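Local coordinates for transglutaminase-like domain-containing protein (Streptococcus suis, PDB 4XZ7), which is a homodimeric virulence factor with transglutaminase activity that helps the bacterium resist phagocytosis, here seen as its N-terminal part, which holds the transglutaminase-like domain, at residues Y283-T297 against E351-S363. Numbering follows the deposited sequence.
Sequences YVVVGKNAEGVPHAT and ERNYMIIDSNYES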
ATOM      1  N   TYR B 283      26.854 -12.225  -8.998  1.00 29.01           N
ATOM      2  CA  TYR B 283      26.138 -11.147  -8.323  1.00 36.99           C
ATOM      3  C   TYR B 283      25.356 -10.372  -9.368  1.00 35.23           C
ATOM      4  O   TYR B 283      25.547 -10.566 -10.577  1.00 28.04           O
ATOM      5  CB  TYR B 283      27.092 -10.231  -7.509  1.00 28.57           C
ATOM      6  CG  TYR B 283      28.067  -9.349  -8.298  1.00 30.46           C
ATOM      7  CD1 TYR B 283      27.962  -7.957  -8.253  1.00 31.16           C
ATOM      8  CD2 TYR B 283      29.103  -9.900  -9.055  1.00 29.86           C
ATOM      9  CE1 TYR B 283      28.849  -7.134  -8.939  1.00 28.90           C
ATOM     10  CE2 TYR B 283      29.995  -9.083  -9.757  1.00 30.26           C
ATOM     11  CZ  TYR B 283      29.852  -7.699  -9.699  1.00 37.08           C
ATOM     12  OH  TYR B 283      30.713  -6.864 -10.379  1.00 30.20           O
ATOM     13  N   VAL B 284      24.464  -9.510  -8.897  1.00 28.73           N
ATOM     14  CA  VAL B 284      23.597  -8.743  -9.780  1.00 30.70           C
ATOM     15  C   VAL B 284      24.190  -7.368 -10.077  1.00 27.23           C
ATOM     16  O   VAL B 284      24.614  -6.649  -9.173  1.00 26.29           O
ATOM     17  CB  VAL B 284      22.191  -8.570  -9.154  1.00 24.56           C
ATOM     18  CG1 VAL B 284      21.312  -7.733 -10.043  1.00 23.76           C
ATOM     19  CG2 VAL B 284      21.551  -9.920  -8.913  1.00 29.34           C
ATOM     20  N   VAL B 285      24.192  -6.987 -11.344  1.00 28.59           N
ATOM     21  CA  VAL B 285      24.657  -5.661 -11.718  1.00 25.47           C
ATOM     22  C   VAL B 285      23.619  -4.890 -12.520  1.00 24.65           C
ATOM     23  O   VAL B 285      22.695  -5.476 -13.101  1.00 27.65           O
ATOM     24  CB  VAL B 285      25.957  -5.738 -12.543  1.00 32.44           C
ATOM     25  CG1 VAL B 285      27.136  -6.220 -11.669  1.00 27.32           C
ATOM     26  CG2 VAL B 285      25.766  -6.634 -13.758  1.00 26.50           C
ATOM     27  N   VAL B 286      23.792  -3.571 -12.566  1.00 24.57           N
ATOM     28  CA  VAL B 286      22.922  -2.701 -13.332  1.00 23.93           C
ATOM     29  C   VAL B 286      23.731  -1.779 -14.228  1.00 27.44           C
ATOM     30  O   VAL B 286      24.890  -1.469 -13.945  1.00 30.71           O
ATOM     31  CB  VAL B 286      22.029  -1.836 -12.429  1.00 28.41           C
ATOM     32  CG1 VAL B 286      21.120  -2.715 -11.583  1.00 28.61           C
ATOM     33  CG2 VAL B 286      22.889  -0.928 -11.551  1.00 33.83           C
ATOM     34  N   GLY B 287      23.097  -1.317 -15.298  1.00 24.05           N
ATOM     35  CA  GLY B 287      23.745  -0.462 -16.262  1.00 24.51           C
ATOM     36  C   GLY B 287      22.694  -0.016 -17.247  1.00 33.43           C
ATOM     37  O   GLY B 287      21.532   0.207 -16.880  1.00 33.05           O
ATOM     38  N   LYS B 288      23.079   0.106 -18.504  1.00 26.71           N
ATOM     39  CA  LYS B 288      22.109   0.504 -19.508  1.00 32.04           C
ATOM     40  C   LYS B 288      22.124  -0.389 -20.738  1.00 30.25           C
ATOM     41  O   LYS B 288      23.174  -0.916 -21.128  1.00 32.18           O
ATOM     42  CB  LYS B 288      22.331   1.962 -19.917  1.00 32.29           C
ATOM     43  CG  LYS B 288      21.957   2.928 -18.800  1.00 36.63           C
ATOM     44  CD  LYS B 288      21.886   4.361 -19.261  1.00 39.76           C
ATOM     45  CE  LYS B 288      21.435   5.258 -18.110  1.00 39.79           C
ATOM     46  NZ  LYS B 288      21.145   6.642 -18.570  1.00 46.91           N
ATOM     47  N   ASN B 289      20.929  -0.555 -21.308  1.00 30.98           N
ATOM     48  CA  ASN B 289      20.698  -1.199 -22.597  1.00 41.09           C
ATOM     49  C   ASN B 289      21.654  -0.753 -23.662  1.00 36.61           C
ATOM     50  O   ASN B 289      22.246   0.316 -23.556  1.00 29.13           O
ATOM     51  CB  ASN B 289      19.286  -0.891 -23.111  1.00 40.75           C
ATOM     52  CG  ASN B 289      18.500  -2.124 -23.388  1.00 49.18           C
ATOM     53  OD1 ASN B 289      19.050  -3.225 -23.384  1.00 59.77           O
ATOM     54  ND2 ASN B 289      17.204  -1.964 -23.628  1.00 45.96           N
ATOM     55  N   ALA B 290      21.741  -1.546 -24.728  1.00 41.40           N
ATOM     56  CA  ALA B 290      22.394  -1.100 -25.944  1.00 46.12           C
ATOM     57  C   ALA B 290      21.527  -0.029 -26.620  1.00 47.64           C
ATOM     58  O   ALA B 290      21.975   0.633 -27.552  1.00 51.58           O
ATOM     59  CB  ALA B 290      22.655  -2.271 -26.880  1.00 45.85           C
ATOM     60  N   GLU B 291      20.297   0.143 -26.133  1.00 43.86           N
ATOM     61  CA  GLU B 291      19.424   1.243 -26.563  1.00 41.43           C
ATOM     62  C   GLU B 291      19.358   2.386 -25.541  1.00 39.34           C
ATOM     63  O   GLU B 291      18.476   3.234 -25.612  1.00 43.77           O
ATOM     64  CB  GLU B 291      17.998   0.738 -26.822  1.00 39.12           C
ATOM     65  CG  GLU B 291      17.903  -0.458 -27.744  1.00 49.76           C
ATOM     66  CD  GLU B 291      18.122  -0.108 -29.212  1.00 62.23           C
ATOM     67  OE1 GLU B 291      17.502   0.865 -29.696  1.00 64.01           O
ATOM     68  OE2 GLU B 291      18.910  -0.814 -29.885  1.00 66.57           O
ATOM     69  N   GLY B 292      20.267   2.403 -24.575  1.00 37.79           N
ATOM     70  CA  GLY B 292      20.271   3.464 -23.587  1.00 32.35           C
ATOM     71  C   GLY B 292      19.323   3.333 -22.403  1.00 34.76           C
ATOM     72  O   GLY B 292      19.357   4.172 -21.491  1.00 31.78           O
ATOM     73  N   VAL B 293      18.487   2.297 -22.376  1.00 34.95           N
ATOM     74  CA  VAL B 293      17.532   2.190 -21.269  1.00 37.90           C
ATOM     75  C   VAL B 293      18.120   1.382 -20.102  1.00 33.31           C
ATOM     76  O   VAL B 293      18.901   0.449 -20.303  1.00 35.20           O
ATOM     77  CB  VAL B 293      16.163   1.596 -21.736  1.00 36.95           C
ATOM     78  CG1 VAL B 293      16.180   1.265 -23.212  1.00 37.69           C
ATOM     79  CG2 VAL B 293      15.741   0.394 -20.894  1.00 37.77           C
ATOM     80  N   PRO B 294      17.764   1.762 -18.865  1.00 30.38           N
ATOM     81  CA  PRO B 294      18.355   1.116 -17.693  1.00 30.92           C
ATOM     82  C   PRO B 294      18.053  -0.390 -17.660  1.00 33.63           C
ATOM     83  O   PRO B 294      16.930  -0.808 -17.941  1.00 20.87           O
ATOM     84  CB  PRO B 294      17.693   1.856 -16.516  1.00 25.76           C
ATOM     85  CG  PRO B 294      17.214   3.182 -17.114  1.00 20.92           C
ATOM     86  CD  PRO B 294      16.781   2.792 -18.483  1.00 29.43           C
ATOM     87  N   HIS B 295      19.053  -1.198 -17.329  1.00 29.42           N
ATOM     88  CA  HIS B 295      18.903  -2.635 -17.412  1.00 21.97           C
ATOM     89  C   HIS B 295      19.694  -3.307 -16.298  1.00 28.24           C
ATOM     90  O   HIS B 295      20.487  -2.659 -15.591  1.00 31.09           O
ATOM     91  CB  HIS B 295      19.357  -3.130 -18.796  1.00 26.70           C
ATOM     92  CG  HIS B 295      18.925  -4.529 -19.117  1.00 30.82           C
ATOM     93  ND1 HIS B 295      17.597  -4.897 -19.212  1.00 30.91           N
ATOM     94  CD2 HIS B 295      19.644  -5.650 -19.369  1.00 31.83           C
ATOM     95  CE1 HIS B 295      17.522  -6.183 -19.515  1.00 22.23           C
ATOM     96  NE2 HIS B 295      18.748  -6.663 -19.609  1.00 23.01           N
ATOM     97  N   ALA B 296      19.476  -4.609 -16.141  1.00 25.97           N
ATOM     98  CA  ALA B 296      20.173  -5.393 -15.121  1.00 22.79           C
ATOM     99  C   ALA B 296      20.536  -6.768 -15.646  1.00 23.36           C
ATOM    100  O   ALA B 296      19.798  -7.353 -16.444  1.00 23.18           O
ATOM    101  CB  ALA B 296      19.326  -5.519 -13.872  1.00 22.21           C
ATOM    102  N   THR B 297      21.688  -7.272 -15.212  1.00 24.12           N
ATOM    103  CA  THR B 297      22.195  -8.561 -15.667  1.00 24.83           C
ATOM    104  C   THR B 297      22.902  -9.251 -14.499  1.00 32.84           C
ATOM    105  O   THR B 297      23.084  -8.637 -13.449  1.00 26.56           O
ATOM    106  CB  THR B 297      23.203  -8.409 -16.845  1.00 33.05           C
ATOM    107  OG1 THR B 297      24.316  -7.609 -16.419  1.00 26.01           O
ATOM    108  CG2 THR B 297      22.554  -7.754 -18.067  1.00 27.22           C
ATOM    109  N   GLU B 351      26.743   5.944 -22.600  1.00 56.78           N
ATOM    110  CA  GLU B 351      25.423   5.934 -21.979  1.00 61.20           C
ATOM    111  C   GLU B 351      24.537   4.843 -22.547  1.00 56.65           C
ATOM    112  O   GLU B 351      23.305   4.916 -22.473  1.00 52.32           O
ATOM    113  CB  GLU B 351      24.754   7.297 -22.131  1.00 67.39           C
ATOM    114  CG  GLU B 351      24.994   8.179 -20.925  1.00 72.41           C
ATOM    115  CD  GLU B 351      24.427   7.572 -19.654  1.00 77.85           C
ATOM    116  OE1 GLU B 351      23.193   7.395 -19.596  1.00 83.59           O
ATOM    117  OE2 GLU B 351      25.206   7.261 -18.723  1.00 73.29           O
ATOM    118  N   ARG B 352      25.180   3.827 -23.110  1.00 55.78           N
ATOM    119  CA  ARG B 352      24.483   2.661 -23.629  1.00 48.29           C
ATOM    120  C   ARG B 352      25.422   1.470 -23.606  1.00 35.32           C
ATOM    121  O   ARG B 352      26.629   1.629 -23.742  1.00 36.34           O
ATOM    122  CB  ARG B 352      23.962   2.917 -25.047  1.00 48.27           C
ATOM    123  CG  ARG B 352      24.972   3.581 -25.971  1.00 59.77           C
ATOM    124  CD  ARG B 352      24.407   3.767 -27.375  1.00 67.61           C
ATOM    125  NE  ARG B 352      24.091   2.484 -27.996  1.00 73.28           N
ATOM    126  CZ  ARG B 352      24.932   1.790 -28.755  1.00 75.12           C
ATOM    127  NH1 ARG B 352      26.149   2.258 -29.002  1.00 75.90           N
ATOM    128  NH2 ARG B 352      24.555   0.627 -29.272  1.00 78.15           N
ATOM    129  N   ASN B 353      24.853   0.285 -23.410  1.00 34.62           N
ATOM    130  CA  ASN B 353      25.593  -0.975 -23.428  1.00 33.69           C
ATOM    131  C   ASN B 353      26.753  -1.038 -22.438  1.00 31.22           C
ATOM    132  O   ASN B 353      27.858  -1.459 -22.791  1.00 32.69           O
ATOM    133  CB  ASN B 353      26.113  -1.269 -24.839  1.00 37.40           C
ATOM    134  CG  ASN B 353      26.409  -2.745 -25.050  1.00 37.27           C
ATOM    135  OD1 ASN B 353      25.770  -3.610 -24.454  1.00 33.06           O
ATOM    136  ND2 ASN B 353      27.394  -3.034 -25.881  1.00 42.52           N
ATOM    137  N   TYR B 354      26.493  -0.634 -21.196  1.00 31.48           N
ATOM    138  CA  TYR B 354      27.422  -0.903 -20.105  1.00 32.03           C
ATOM    139  C   TYR B 354      26.706  -1.539 -18.922  1.00 29.76           C
ATOM    140  O   TYR B 354      25.515  -1.341 -18.721  1.00 30.58           O
ATOM    141  CB  TYR B 354      28.138   0.375 -19.643  1.00 27.88           C
ATOM    142  CG  TYR B 354      27.224   1.398 -19.016  1.00 27.15           C
ATOM    143  CD1 TYR B 354      26.994   1.415 -17.641  1.00 26.79           C
ATOM    144  CD2 TYR B 354      26.572   2.342 -19.800  1.00 41.93           C
ATOM    145  CE1 TYR B 354      26.137   2.360 -17.062  1.00 26.16           C
ATOM    146  CE2 TYR B 354      25.721   3.285 -19.234  1.00 40.18           C
ATOM    147  CZ  TYR B 354      25.513   3.288 -17.867  1.00 41.03           C
ATOM    148  OH  TYR B 354      24.668   4.225 -17.314  1.00 42.26           O
ATOM    149  N   MET B 355      27.464  -2.313 -18.156  1.00 27.37           N
ATOM    150  CA  MET B 355      27.076  -2.772 -16.831  1.00 35.29           C
ATOM    151  C   MET B 355      28.096  -2.227 -15.842  1.00 38.21           C
ATOM    152  O   MET B 355      29.301  -2.263 -16.110  1.00 33.91           O
ATOM    153  CB  MET B 355      27.012  -4.306 -16.761  1.00 27.15           C
ATOM    154  CG  MET B 355      25.768  -4.870 -17.443  1.00 26.85           C
ATOM    155  SD  MET B 355      24.294  -4.363 -16.536  1.00 25.31           S
ATOM    156  CE  MET B 355      23.094  -4.091 -17.834  1.00 24.68           C
ATOM    157  N   ILE B 356      27.614  -1.705 -14.720  1.00 33.51           N
ATOM    158  CA  ILE B 356      28.489  -1.167 -13.685  1.00 35.85           C
ATOM    159  C   ILE B 356      28.969  -2.285 -12.762  1.00 28.05           C
ATOM    160  O   ILE B 356      28.225  -2.771 -11.922  1.00 36.53           O
ATOM    161  CB  ILE B 356      27.769  -0.063 -12.866  1.00 32.54           C
ATOM    162  CG1 ILE B 356      27.338   1.068 -13.805  1.00 35.33           C
ATOM    163  CG2 ILE B 356      28.676   0.448 -11.747  1.00 31.45           C
ATOM    164  CD1 ILE B 356      26.594   2.220 -13.141  1.00 35.41           C
ATOM    165  N   ILE B 357      30.218  -2.701 -12.926  1.00 31.73           N
ATOM    166  CA  ILE B 357      30.728  -3.838 -12.168  1.00 35.01           C
ATOM    167  C   ILE B 357      31.650  -3.381 -11.040  1.00 37.14           C
ATOM    168  O   ILE B 357      32.068  -2.226 -11.000  1.00 47.60           O
ATOM    169  CB  ILE B 357      31.479  -4.824 -13.078  1.00 36.77           C
ATOM    170  CG1 ILE B 357      32.880  -4.306 -13.400  1.00 36.91           C
ATOM    171  CG2 ILE B 357      30.707  -5.056 -14.384  1.00 30.95           C
ATOM    172  CD1 ILE B 357      33.770  -5.346 -14.069  1.00 36.72           C
ATOM    173  N   ASP B 358      31.963  -4.288 -10.125  1.00 37.81           N
ATOM    174  CA  ASP B 358      32.887  -3.989  -9.031  1.00 39.39           C
ATOM    175  C   ASP B 358      34.022  -5.026  -9.015  1.00 39.92           C
ATOM    176  O   ASP B 358      33.871  -6.143  -8.502  1.00 40.35           O
ATOM    177  CB  ASP B 358      32.130  -3.949  -7.693  1.00 41.02           C
ATOM    178  CG  ASP B 358      33.061  -3.830  -6.469  1.00 56.64           C
ATOM    179  OD1 ASP B 358      34.257  -3.471  -6.610  1.00 58.27           O
ATOM    180  OD2 ASP B 358      32.575  -4.095  -5.349  1.00 59.36           O
ATOM    181  N   SER B 359      35.163  -4.643  -9.576  1.00 33.51           N
ATOM    182  CA  SER B 359      36.241  -5.591  -9.821  1.00 34.61           C
ATOM    183  C   SER B 359      36.869  -6.111  -8.537  1.00 51.33           C
ATOM    184  O   SER B 359      37.364  -7.237  -8.492  1.00 42.50           O
ATOM    185  CB  SER B 359      37.313  -4.947 -10.702  1.00 40.04           C
ATOM    186  OG  SER B 359      36.734  -4.355 -11.857  1.00 41.19           O
ATOM    187  N   ASN B 360      36.859  -5.289  -7.494  1.00 56.65           N
ATOM    188  CA  ASN B 360      37.405  -5.709  -6.212  1.00 58.63           C
ATOM    189  C   ASN B 360      36.548  -6.829  -5.657  1.00 51.81           C
ATOM    190  O   ASN B 360      37.055  -7.863  -5.206  1.00 40.87           O
ATOM    191  CB  ASN B 360      37.469  -4.532  -5.236  1.00 65.26           C
ATOM    192  CG  ASN B 360      38.279  -3.372  -5.780  1.00 71.08           C
ATOM    193  OD1 ASN B 360      39.368  -3.562  -6.325  1.00 69.02           O
ATOM    194  ND2 ASN B 360      37.741  -2.162  -5.655  1.00 76.35           N
ATOM    195  N   TYR B 361      35.236  -6.623  -5.716  1.00 49.71           N
ATOM    196  CA  TYR B 361      34.314  -7.650  -5.276  1.00 46.29           C
ATOM    197  C   TYR B 361      34.486  -8.926  -6.101  1.00 38.44           C
ATOM    198  O   TYR B 361      34.409 -10.033  -5.573  1.00 41.80           O
ATOM    199  CB  TYR B 361      32.857  -7.185  -5.362  1.00 38.32           C
ATOM    200  CG  TYR B 361      31.950  -8.337  -5.027  1.00 38.59           C
ATOM    201  CD1 TYR B 361      31.717  -8.706  -3.707  1.00 36.64           C
ATOM    202  CD2 TYR B 361      31.387  -9.111  -6.033  1.00 38.03           C
ATOM    203  CE1 TYR B 361      30.915  -9.801  -3.403  1.00 32.04           C
ATOM    204  CE2 TYR B 361      30.604 -10.196  -5.739  1.00 35.78           C
ATOM    205  CZ  TYR B 361      30.367 -10.530  -4.432  1.00 31.63           C
ATOM    206  OH  TYR B 361      29.575 -11.611  -4.189  1.00 41.89           O
ATOM    207  N   GLU B 362      34.672  -8.773  -7.404  1.00 39.56           N
ATOM    208  CA  GLU B 362      34.813  -9.937  -8.262  1.00 38.14           C
ATOM    209  C   GLU B 362      36.071 -10.715  -7.876  1.00 40.15           C
ATOM    210  O   GLU B 362      36.010 -11.933  -7.667  1.00 40.61           O
ATOM    211  CB  GLU B 362      34.826  -9.516  -9.736  1.00 40.36           C
ATOM    212  CG  GLU B 362      33.408  -9.368 -10.304  1.00 33.75           C
ATOM    213  CD  GLU B 362      33.345  -8.700 -11.681  1.00 38.74           C
ATOM    214  OE1 GLU B 362      34.332  -8.752 -12.459  1.00 33.62           O
ATOM    215  OE2 GLU B 362      32.285  -8.119 -11.984  1.00 33.34           O
ATOM    216  N   SER B 363      37.190 -10.008  -7.721  1.00 37.50           N
ATOM    217  CA  SER B 363      38.449 -10.649  -7.319  1.00 42.50           C
ATOM    218  C   SER B 363      38.279 -11.356  -5.988  1.00 39.67           C
ATOM    219  O   SER B 363      38.790 -12.449  -5.791  1.00 39.57           O
ATOM    220  CB  SER B 363      39.590  -9.632  -7.236  1.00 41.56           C
ATOM    221  OG  SER B 363      39.906  -9.145  -8.529  1.00 48.23           O
TER
HETATM  222  O   HOH W   1      25.854  -2.267 -10.841  1.00 20.55           O
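With CG of Y283 turned between its backbone N and carbonyl carbon (chi1 69°), the phenol reaches the start of helix 359-365, while a bend at chi2 (-66°) brings SD of M355 back against G287 N. Both lie in the antiparallel part of the transglutaminase-like core sheet, where strand 354-357 pairs with the first strand of the hairpin 282-302. The Y283 hydroxyl accepts an almost straight bond from D358 N (2.9 Å to OH) and appears to donate to OE2 of E362, an atom whose position is less certain; OE1 of E362 is salt-bridged to R299. Y361 sets its edge against one face of the Y283 ring, centroids 4.9 Å apart and planes at 62°.

Along the strands, I356 N binds V286 O (2.8 Å) and K288 N binds Y354 O; N353 and Y354 both face K288, making a G1 bulge. The K288 chain runs beside the Y354 ring, CB against CE2 and CG 3.4 Å from Y354 OH, while K288 N lies over the ring's centre. SD of M355 lies 3.2 Å from T297 OG1, a buried hydroxyl with no hydrogen-bond partner in the model, and the M355 methyl reaches the edge of the H295 ring. NE2 of H295 is bonded to D310, consistent with a transglutaminase Cys-His-Asp triad, the H295 side chain also touching C264.

At the type I turn 289-292, N289 O takes G292 N and N353 N from opposite faces. R352 turns NE (2.8 Å) and NH2 (3.1 Å) onto A290 O, which lies in the guanidinium plane, NE above the carbonyl plane and NH2 in it on a lone pair.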